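Local coordinates for nucleoside diphosphate kinase (Pyrobaculum aerophilum, PDB 1XQI), which probably makes nucleoside triphosphates other than ATP, moving the ATP gamma phosphate to nucleoside diphosphates by a ping-pong mechanism through a phosphorylated intermediate, at residues P14-L19 / N125-I130; K50-S55 / N117-L122. The protein carries 6 engineered substitutions. All coordinates share one frame; numbering follows the deposited sequence.

Contact 1 (P14-L19 / N125-I130); sequences PVEKTL and NRAVEI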
loop_
_atom_site.group_PDB
_atom_site.type_symbol
_atom_site.label_atom_id
_atom_site.label_comp_id
_atom_site.label_asym_id
_atom_site.label_seq_id
_atom_site.Cartn_x
_atom_site.Cartn_y
_atom_site.Cartn_z
ATOM N N PRO A 14 -0.240 18.019 18.514
ATOM C CA PRO A 14 -0.426 17.525 17.090
ATOM C C PRO A 14 0.132 16.074 16.942
ATOM O O PRO A 14 1.353 15.854 17.169
ATOM C CB PRO A 14 0.321 18.501 16.256
ATOM C CG PRO A 14 1.040 19.492 17.181
ATOM C CD PRO A 14 0.740 19.157 18.596
ATOM N N VAL A 15 -0.744 15.107 16.590
ATOM C CA VAL A 15 -0.494 13.659 16.855
ATOM C C VAL A 15 0.718 13.025 16.080
ATOM O O VAL A 15 0.931 13.283 14.881
ATOM C CB VAL A 15 -1.807 12.781 16.796
ATOM C CG1 VAL A 15 -1.652 11.555 17.656
ATOM C CG2 VAL A 15 -3.066 13.552 17.292
ATOM N N GLU A 16 1.487 12.205 16.814
ATOM C CA GLU A 16 2.790 11.636 16.439
ATOM C C GLU A 16 2.687 10.594 15.300
ATOM O O GLU A 16 1.672 9.916 15.146
ATOM C CB GLU A 16 3.427 11.052 17.721
ATOM C CG GLU A 16 4.549 10.053 17.542
ATOM C CD GLU A 16 5.263 9.682 18.858
ATOM O OE1 GLU A 16 5.298 10.510 19.795
ATOM O OE2 GLU A 16 5.804 8.550 18.968
ATOM N N LYS A 17 3.733 10.498 14.489
ATOM C CA LYS A 17 3.744 9.694 13.281
ATOM C C LYS A 17 5.018 8.909 13.284
ATOM O O LYS A 17 6.002 9.311 13.911
ATOM C CB LYS A 17 3.810 10.592 12.054
ATOM C CG LYS A 17 2.513 11.069 11.567
ATOM C CD LYS A 17 2.655 11.885 10.307
ATOM C CE LYS A 17 2.328 13.335 10.563
ATOM N NZ LYS A 17 3.550 14.037 10.942
ATOM N N THR A 18 5.071 7.829 12.535
ATOM C CA THR A 18 6.332 7.106 12.432
ATOM C C THR A 18 6.454 6.474 11.060
ATOM O O THR A 18 5.461 6.315 10.367
ATOM C CB THR A 18 6.479 6.048 13.559
ATOM O OG1 THR A 18 7.813 5.517 13.555
ATOM C CG2 THR A 18 5.408 4.922 13.402
ATOM N N LEU A 19 7.669 6.130 10.663
ATOM C CA LEU A 19 7.891 5.557 9.352
ATOM C C LEU A 19 8.193 4.074 9.523
ATOM O O LEU A 19 9.089 3.677 10.315
ATOM C CB LEU A 19 9.079 6.271 8.696
ATOM C CG LEU A 19 9.508 6.084 7.231
ATOM C CD1 LEU A 19 10.085 4.725 6.981
ATOM C CD2 LEU A 19 8.349 6.367 6.298
ATOM N N ASN A 125 -1.404 8.004 18.792
ATOM C CA ASN A 125 -0.775 8.218 20.098
ATOM C C ASN A 125 0.498 7.374 20.302
ATOM O O ASN A 125 0.453 6.145 20.252
ATOM C CB ASN A 125 -1.765 7.953 21.243
ATOM C CG ASN A 125 -1.121 8.183 22.615
ATOM O OD1 ASN A 125 -0.622 9.290 22.914
ATOM N ND2 ASN A 125 -1.065 7.129 23.423
ATOM N N ARG A 126 1.628 8.051 20.502
ATOM C CA ARG A 126 2.946 7.406 20.803
ATOM C C ARG A 126 3.370 6.355 19.793
ATOM O O ARG A 126 3.941 5.302 20.141
ATOM C CB ARG A 126 2.977 6.879 22.236
ATOM C CG ARG A 126 2.668 7.991 23.210
ATOM C CD ARG A 126 2.532 7.509 24.647
ATOM N NE ARG A 126 3.844 7.165 25.168
ATOM C CZ ARG A 126 4.103 6.869 26.426
ATOM N NH1 ARG A 126 3.135 6.881 27.322
ATOM N NH2 ARG A 126 5.340 6.560 26.777
ATOM N N ALA A 127 3.114 6.691 18.536
ATOM C CA ALA A 127 3.284 5.813 17.413
ATOM C C ALA A 127 4.619 5.153 17.354
ATOM O O ALA A 127 4.692 4.012 16.938
ATOM C CB ALA A 127 3.058 6.566 16.123
ATOM N N VAL A 128 5.675 5.865 17.738
ATOM C CA VAL A 128 7.037 5.388 17.535
ATOM C C VAL A 128 7.313 4.215 18.448
ATOM O O VAL A 128 7.772 3.162 17.966
ATOM C CB VAL A 128 8.097 6.536 17.695
ATOM C CG1 VAL A 128 9.543 6.008 17.808
ATOM C CG2 VAL A 128 8.022 7.493 16.545
ATOM N N GLU A 129 7.033 4.378 19.747
ATOM C CA GLU A 129 7.172 3.272 20.688
ATOM C C GLU A 129 6.205 2.109 20.361
ATOM O O GLU A 129 6.609 0.933 20.451
ATOM C CB GLU A 129 6.866 3.682 22.121
ATOM C CG GLU A 129 7.493 4.904 22.616
ATOM C CD GLU A 129 6.617 5.539 23.711
ATOM O OE1 GLU A 129 6.445 6.803 23.658
ATOM O OE2 GLU A 129 6.073 4.774 24.592
ATOM N N ILE A 130 4.941 2.457 20.061
ATOM C CA ILE A 130 3.879 1.477 19.778
ATOM C C ILE A 130 4.348 0.493 18.690
ATOM O O ILE A 130 4.440 -0.729 18.937
ATOM C CB ILE A 130 2.524 2.152 19.350
ATOM C CG1 ILE A 130 1.820 2.834 20.516
ATOM C CG2 ILE A 130 1.603 1.122 18.669
ATOM C CD1 ILE A 130 1.804 2.016 21.770
HETATM O O HOH W 1 2.244 10.859 20.587
HETATM O O HOH W 2 8.746 3.274 15.340
#

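Contact 2 (K50-S55 / N117-L122); sequences KMVKAS and NVVMVL. Engineered in segment 117-122: Asn117 (natural residue Ile).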
loop_
_atom_site.group_PDB
_atom_site.type_symbol
_atom_site.label_atom_id
_atom_site.label_comp_id
_atom_site.label_asym_id
_atom_site.label_seq_id
_atom_site.Cartn_x
_atom_site.Cartn_y
_atom_site.Cartn_z
ATOM N N LYS A 50 3.411 3.702 -0.098
ATOM C CA LYS A 50 3.791 3.437 -1.473
ATOM C C LYS A 50 4.725 2.245 -1.600
ATOM O O LYS A 50 5.482 1.981 -0.683
ATOM C CB LYS A 50 4.411 4.667 -2.122
ATOM C CG LYS A 50 5.642 5.235 -1.463
ATOM C CD LYS A 50 6.075 6.424 -2.274
ATOM C CE LYS A 50 7.272 7.112 -1.653
ATOM N NZ LYS A 50 7.364 8.495 -2.219
HETATM N N MSE A 51 4.632 1.515 -2.714
HETATM C CA MSE A 51 5.609 0.469 -3.070
HETATM C C MSE A 51 6.730 1.206 -3.882
HETATM O O MSE A 51 6.433 1.987 -4.796
HETATM C CB MSE A 51 4.952 -0.670 -3.876
HETATM C CG MSE A 51 5.977 -1.697 -4.403
HETATM SE SE MSE A 51 5.210 -3.110 -5.254
HETATM C CE MSE A 51 4.511 -3.855 -3.824
ATOM N N VAL A 52 7.995 0.988 -3.517
ATOM C CA VAL A 52 9.112 1.621 -4.227
ATOM C C VAL A 52 10.257 0.652 -4.452
ATOM O O VAL A 52 10.615 -0.125 -3.571
ATOM C CB VAL A 52 9.688 2.849 -3.461
ATOM C CG1 VAL A 52 8.779 4.083 -3.592
ATOM C CG2 VAL A 52 9.972 2.485 -1.966
ATOM N N LYS A 53 10.809 0.699 -5.657
ATOM C CA LYS A 53 12.140 0.172 -5.962
ATOM C C LYS A 53 13.213 1.233 -5.679
ATOM O O LYS A 53 13.393 2.156 -6.456
ATOM C CB LYS A 53 12.185 -0.241 -7.437
ATOM C CG LYS A 53 13.269 -1.254 -7.762
ATOM C CD LYS A 53 13.094 -2.570 -6.966
ATOM C CE LYS A 53 14.399 -3.328 -6.973
ATOM N NZ LYS A 53 15.520 -2.340 -6.743
ATOM N N ALA A 54 13.902 1.114 -4.554
ATOM C CA ALA A 54 14.884 2.120 -4.149
ATOM C C ALA A 54 16.245 1.917 -4.804
ATOM O O ALA A 54 16.681 0.793 -5.015
ATOM C CB ALA A 54 15.021 2.102 -2.660
ATOM N N SER A 55 16.919 3.005 -5.131
ATOM C CA SER A 55 18.293 2.926 -5.642
ATOM C C SER A 55 19.316 2.811 -4.505
ATOM O O SER A 55 19.048 3.240 -3.384
ATOM C CB SER A 55 18.619 4.156 -6.478
ATOM O OG SER A 55 18.232 5.331 -5.789
ATOM N N ASN A 117 10.387 -2.455 -1.846
ATOM C CA ASN A 117 9.944 -2.145 -0.488
ATOM C C ASN A 117 8.567 -1.505 -0.529
ATOM O O ASN A 117 8.071 -1.094 -1.582
ATOM C CB ASN A 117 10.872 -1.135 0.190
ATOM C CG ASN A 117 12.280 -1.645 0.374
ATOM O OD1 ASN A 117 13.217 -1.180 -0.289
ATOM N ND2 ASN A 117 12.447 -2.601 1.281
ATOM N N VAL A 118 7.952 -1.397 0.635
ATOM C CA VAL A 118 6.680 -0.723 0.804
ATOM C C VAL A 118 6.942 0.130 2.016
ATOM O O VAL A 118 7.386 -0.388 3.046
ATOM C CB VAL A 118 5.505 -1.745 0.994
ATOM C CG1 VAL A 118 4.226 -1.078 1.571
ATOM C CG2 VAL A 118 5.171 -2.386 -0.342
ATOM N N VAL A 119 6.740 1.439 1.852
ATOM C CA VAL A 119 6.959 2.448 2.872
ATOM C C VAL A 119 5.598 2.964 3.353
ATOM O O VAL A 119 4.701 3.247 2.541
ATOM C CB VAL A 119 7.763 3.649 2.299
ATOM C CG1 VAL A 119 8.267 4.543 3.438
ATOM C CG2 VAL A 119 8.978 3.143 1.514
HETATM N N MSE A 120 5.432 3.099 4.661
HETATM C CA MSE A 120 4.161 3.633 5.185
HETATM C C MSE A 120 4.453 4.567 6.337
HETATM O O MSE A 120 5.494 4.494 7.008
HETATM C CB MSE A 120 3.122 2.500 5.582
HETATM C CG MSE A 120 3.540 1.592 6.753
HETATM SE SE MSE A 120 2.400 0.206 7.007
HETATM C CE MSE A 120 2.942 -0.644 5.570
ATOM N N VAL A 121 3.513 5.477 6.553
ATOM C CA VAL A 121 3.580 6.350 7.723
ATOM C C VAL A 121 2.375 6.011 8.563
ATOM O O VAL A 121 1.256 5.902 8.042
ATOM C CB VAL A 121 3.606 7.807 7.325
ATOM C CG1 VAL A 121 3.564 8.736 8.574
ATOM C CG2 VAL A 121 4.872 8.090 6.527
ATOM N N LEU A 122 2.612 5.796 9.840
ATOM C CA LEU A 122 1.580 5.388 10.768
ATOM C C LEU A 122 1.487 6.504 11.794
ATOM O O LEU A 122 2.526 6.949 12.333
ATOM C CB LEU A 122 1.949 4.066 11.467
ATOM C CG LEU A 122 1.890 2.830 10.567
ATOM C CD1 LEU A 122 2.848 1.778 11.101
ATOM C CD2 LEU A 122 0.464 2.330 10.535
#

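Contact 1 (P14-L19 / N125-I130)
The start of strand 17-22 lies against the first turn of helix 127-135. The tight part is formed by Thr18, Ala127 and Val128, all buried. Thr18 OG1 stands anti to the backbone N (chi1 -171°), which puts CG2 in the crowded position between N and the carbonyl carbon. From there Thr18 CG2 meets the helix backbone, 3.7 Å from Ala127 O, and Ala127 CB lies beside the same methyl. Val128 crosses Thr18 obliquely. Val128 CG2 lies 3.6 Å from Thr18 OG1. A water accepts from Thr18 OG1, with 3.0 Å between OG1 and the water O, and donates to Val128 O. It ties strand and helix together alongside the apolar contact.

The one direct hydrogen bond between 14-19 and 125-130 comes from Glu16. Its chain is extended, with CG anti to the backbone N. The carboxylate therefore reaches the helix start, where Arg126 holds the N-cap position. Val128 N donates to Glu16 OE2 at 3.0 Å, nearly straight at 163° and onto the anti lone pair. Glu16 OE2 also lies 3.5 Å from Val128 CG2. The helix start would favour the charged form of Glu16, and the nearby Glu129 carboxylate would oppose it in part.

The packing loosens toward solvent. A water accepts from Arg126 N and gives only a weak bond to Glu16 OE1. Val15 just grazes Asn125 with CG1. On the exposed flank, Arg126 turns to its own segment. Arg126 NE donates in the guanidinium plane to the syn lone pair of Glu129 OE1 at 3.0 Å, and Arg126 NH2 forms a salt bridge with Glu129 OE2. Strand 117-123 leads into this helix, which packs on the adjacent strand 17-22, as in the split beta-alpha-beta crossover of the ferredoxin fold.

Contact 2 (K50-S55 / N117-L122)
Four backbone hydrogen bonds join 50-52 to 117-119, at the end of the pairing between strands 45-52 and 117-123. Lys50 and Val119 form one antiparallel hydrogen-bonded pair: Lys50 N donates to Val119 O, and Val119 N returns a bond of 2.9 Å to Lys50 O, nearly along its C=O axis. Val52 and Asn117 form the second. Here Val52 N reaches Asn117 O at 2.8 Å, but from above the carbonyl plane, 33° out of it. Asn117 N donates in plane to Val52 O. Between them Met51 and Val118 make a non-hydrogen-bonded pair, where Val118 CA comes 3.3 Å from Lys50 O in a CA-H...O contact.

Met51, a selenomethionine, and Val118 share one face of the sheet. The Met51 chain bends at chi3 (-70°), so Met51 CE comes back to Val118 CG2 at 3.8 Å. On the other face Val52 CG2 meets Val119 CG2 at 3.7 Å, and Trp187 of helix 177-187 packs on both valines. Lys50 NZ leaves the pair to bond Trp187 O. The engineered Asn117 uses ND2 to bond Leu22 O. Met51 makes backbone hydrogen bonds with the second subunit, and Lys50 packs on Lys50 of that subunit. This is antiparallel strand pairing in the ferredoxin-fold sheet, where strand 45-52, outermost within its own chain, meets the second subunit.

Both contacts use the same sheet, where strand 17-22 of contact 1 neighbours strand 117-123 of contact 2. They touch directly: Thr18 N probably bonds Leu122 O, and Leu19 packs on Val119. Contact 1 is partly buried and joins the start of a helix to the start of a strand and the loop before it. It relies on one carboxylate, two waters and a few small side chains, and its outer side is exposed. Contact 2 is a buried strand pairing carried by backbone hydrogen bonds and apolar methyls. It also borders the second subunit, whereas contact 1 meets no other chain of the assembly. Contact 2 is nested along the chain inside the loop that contact 1 closes.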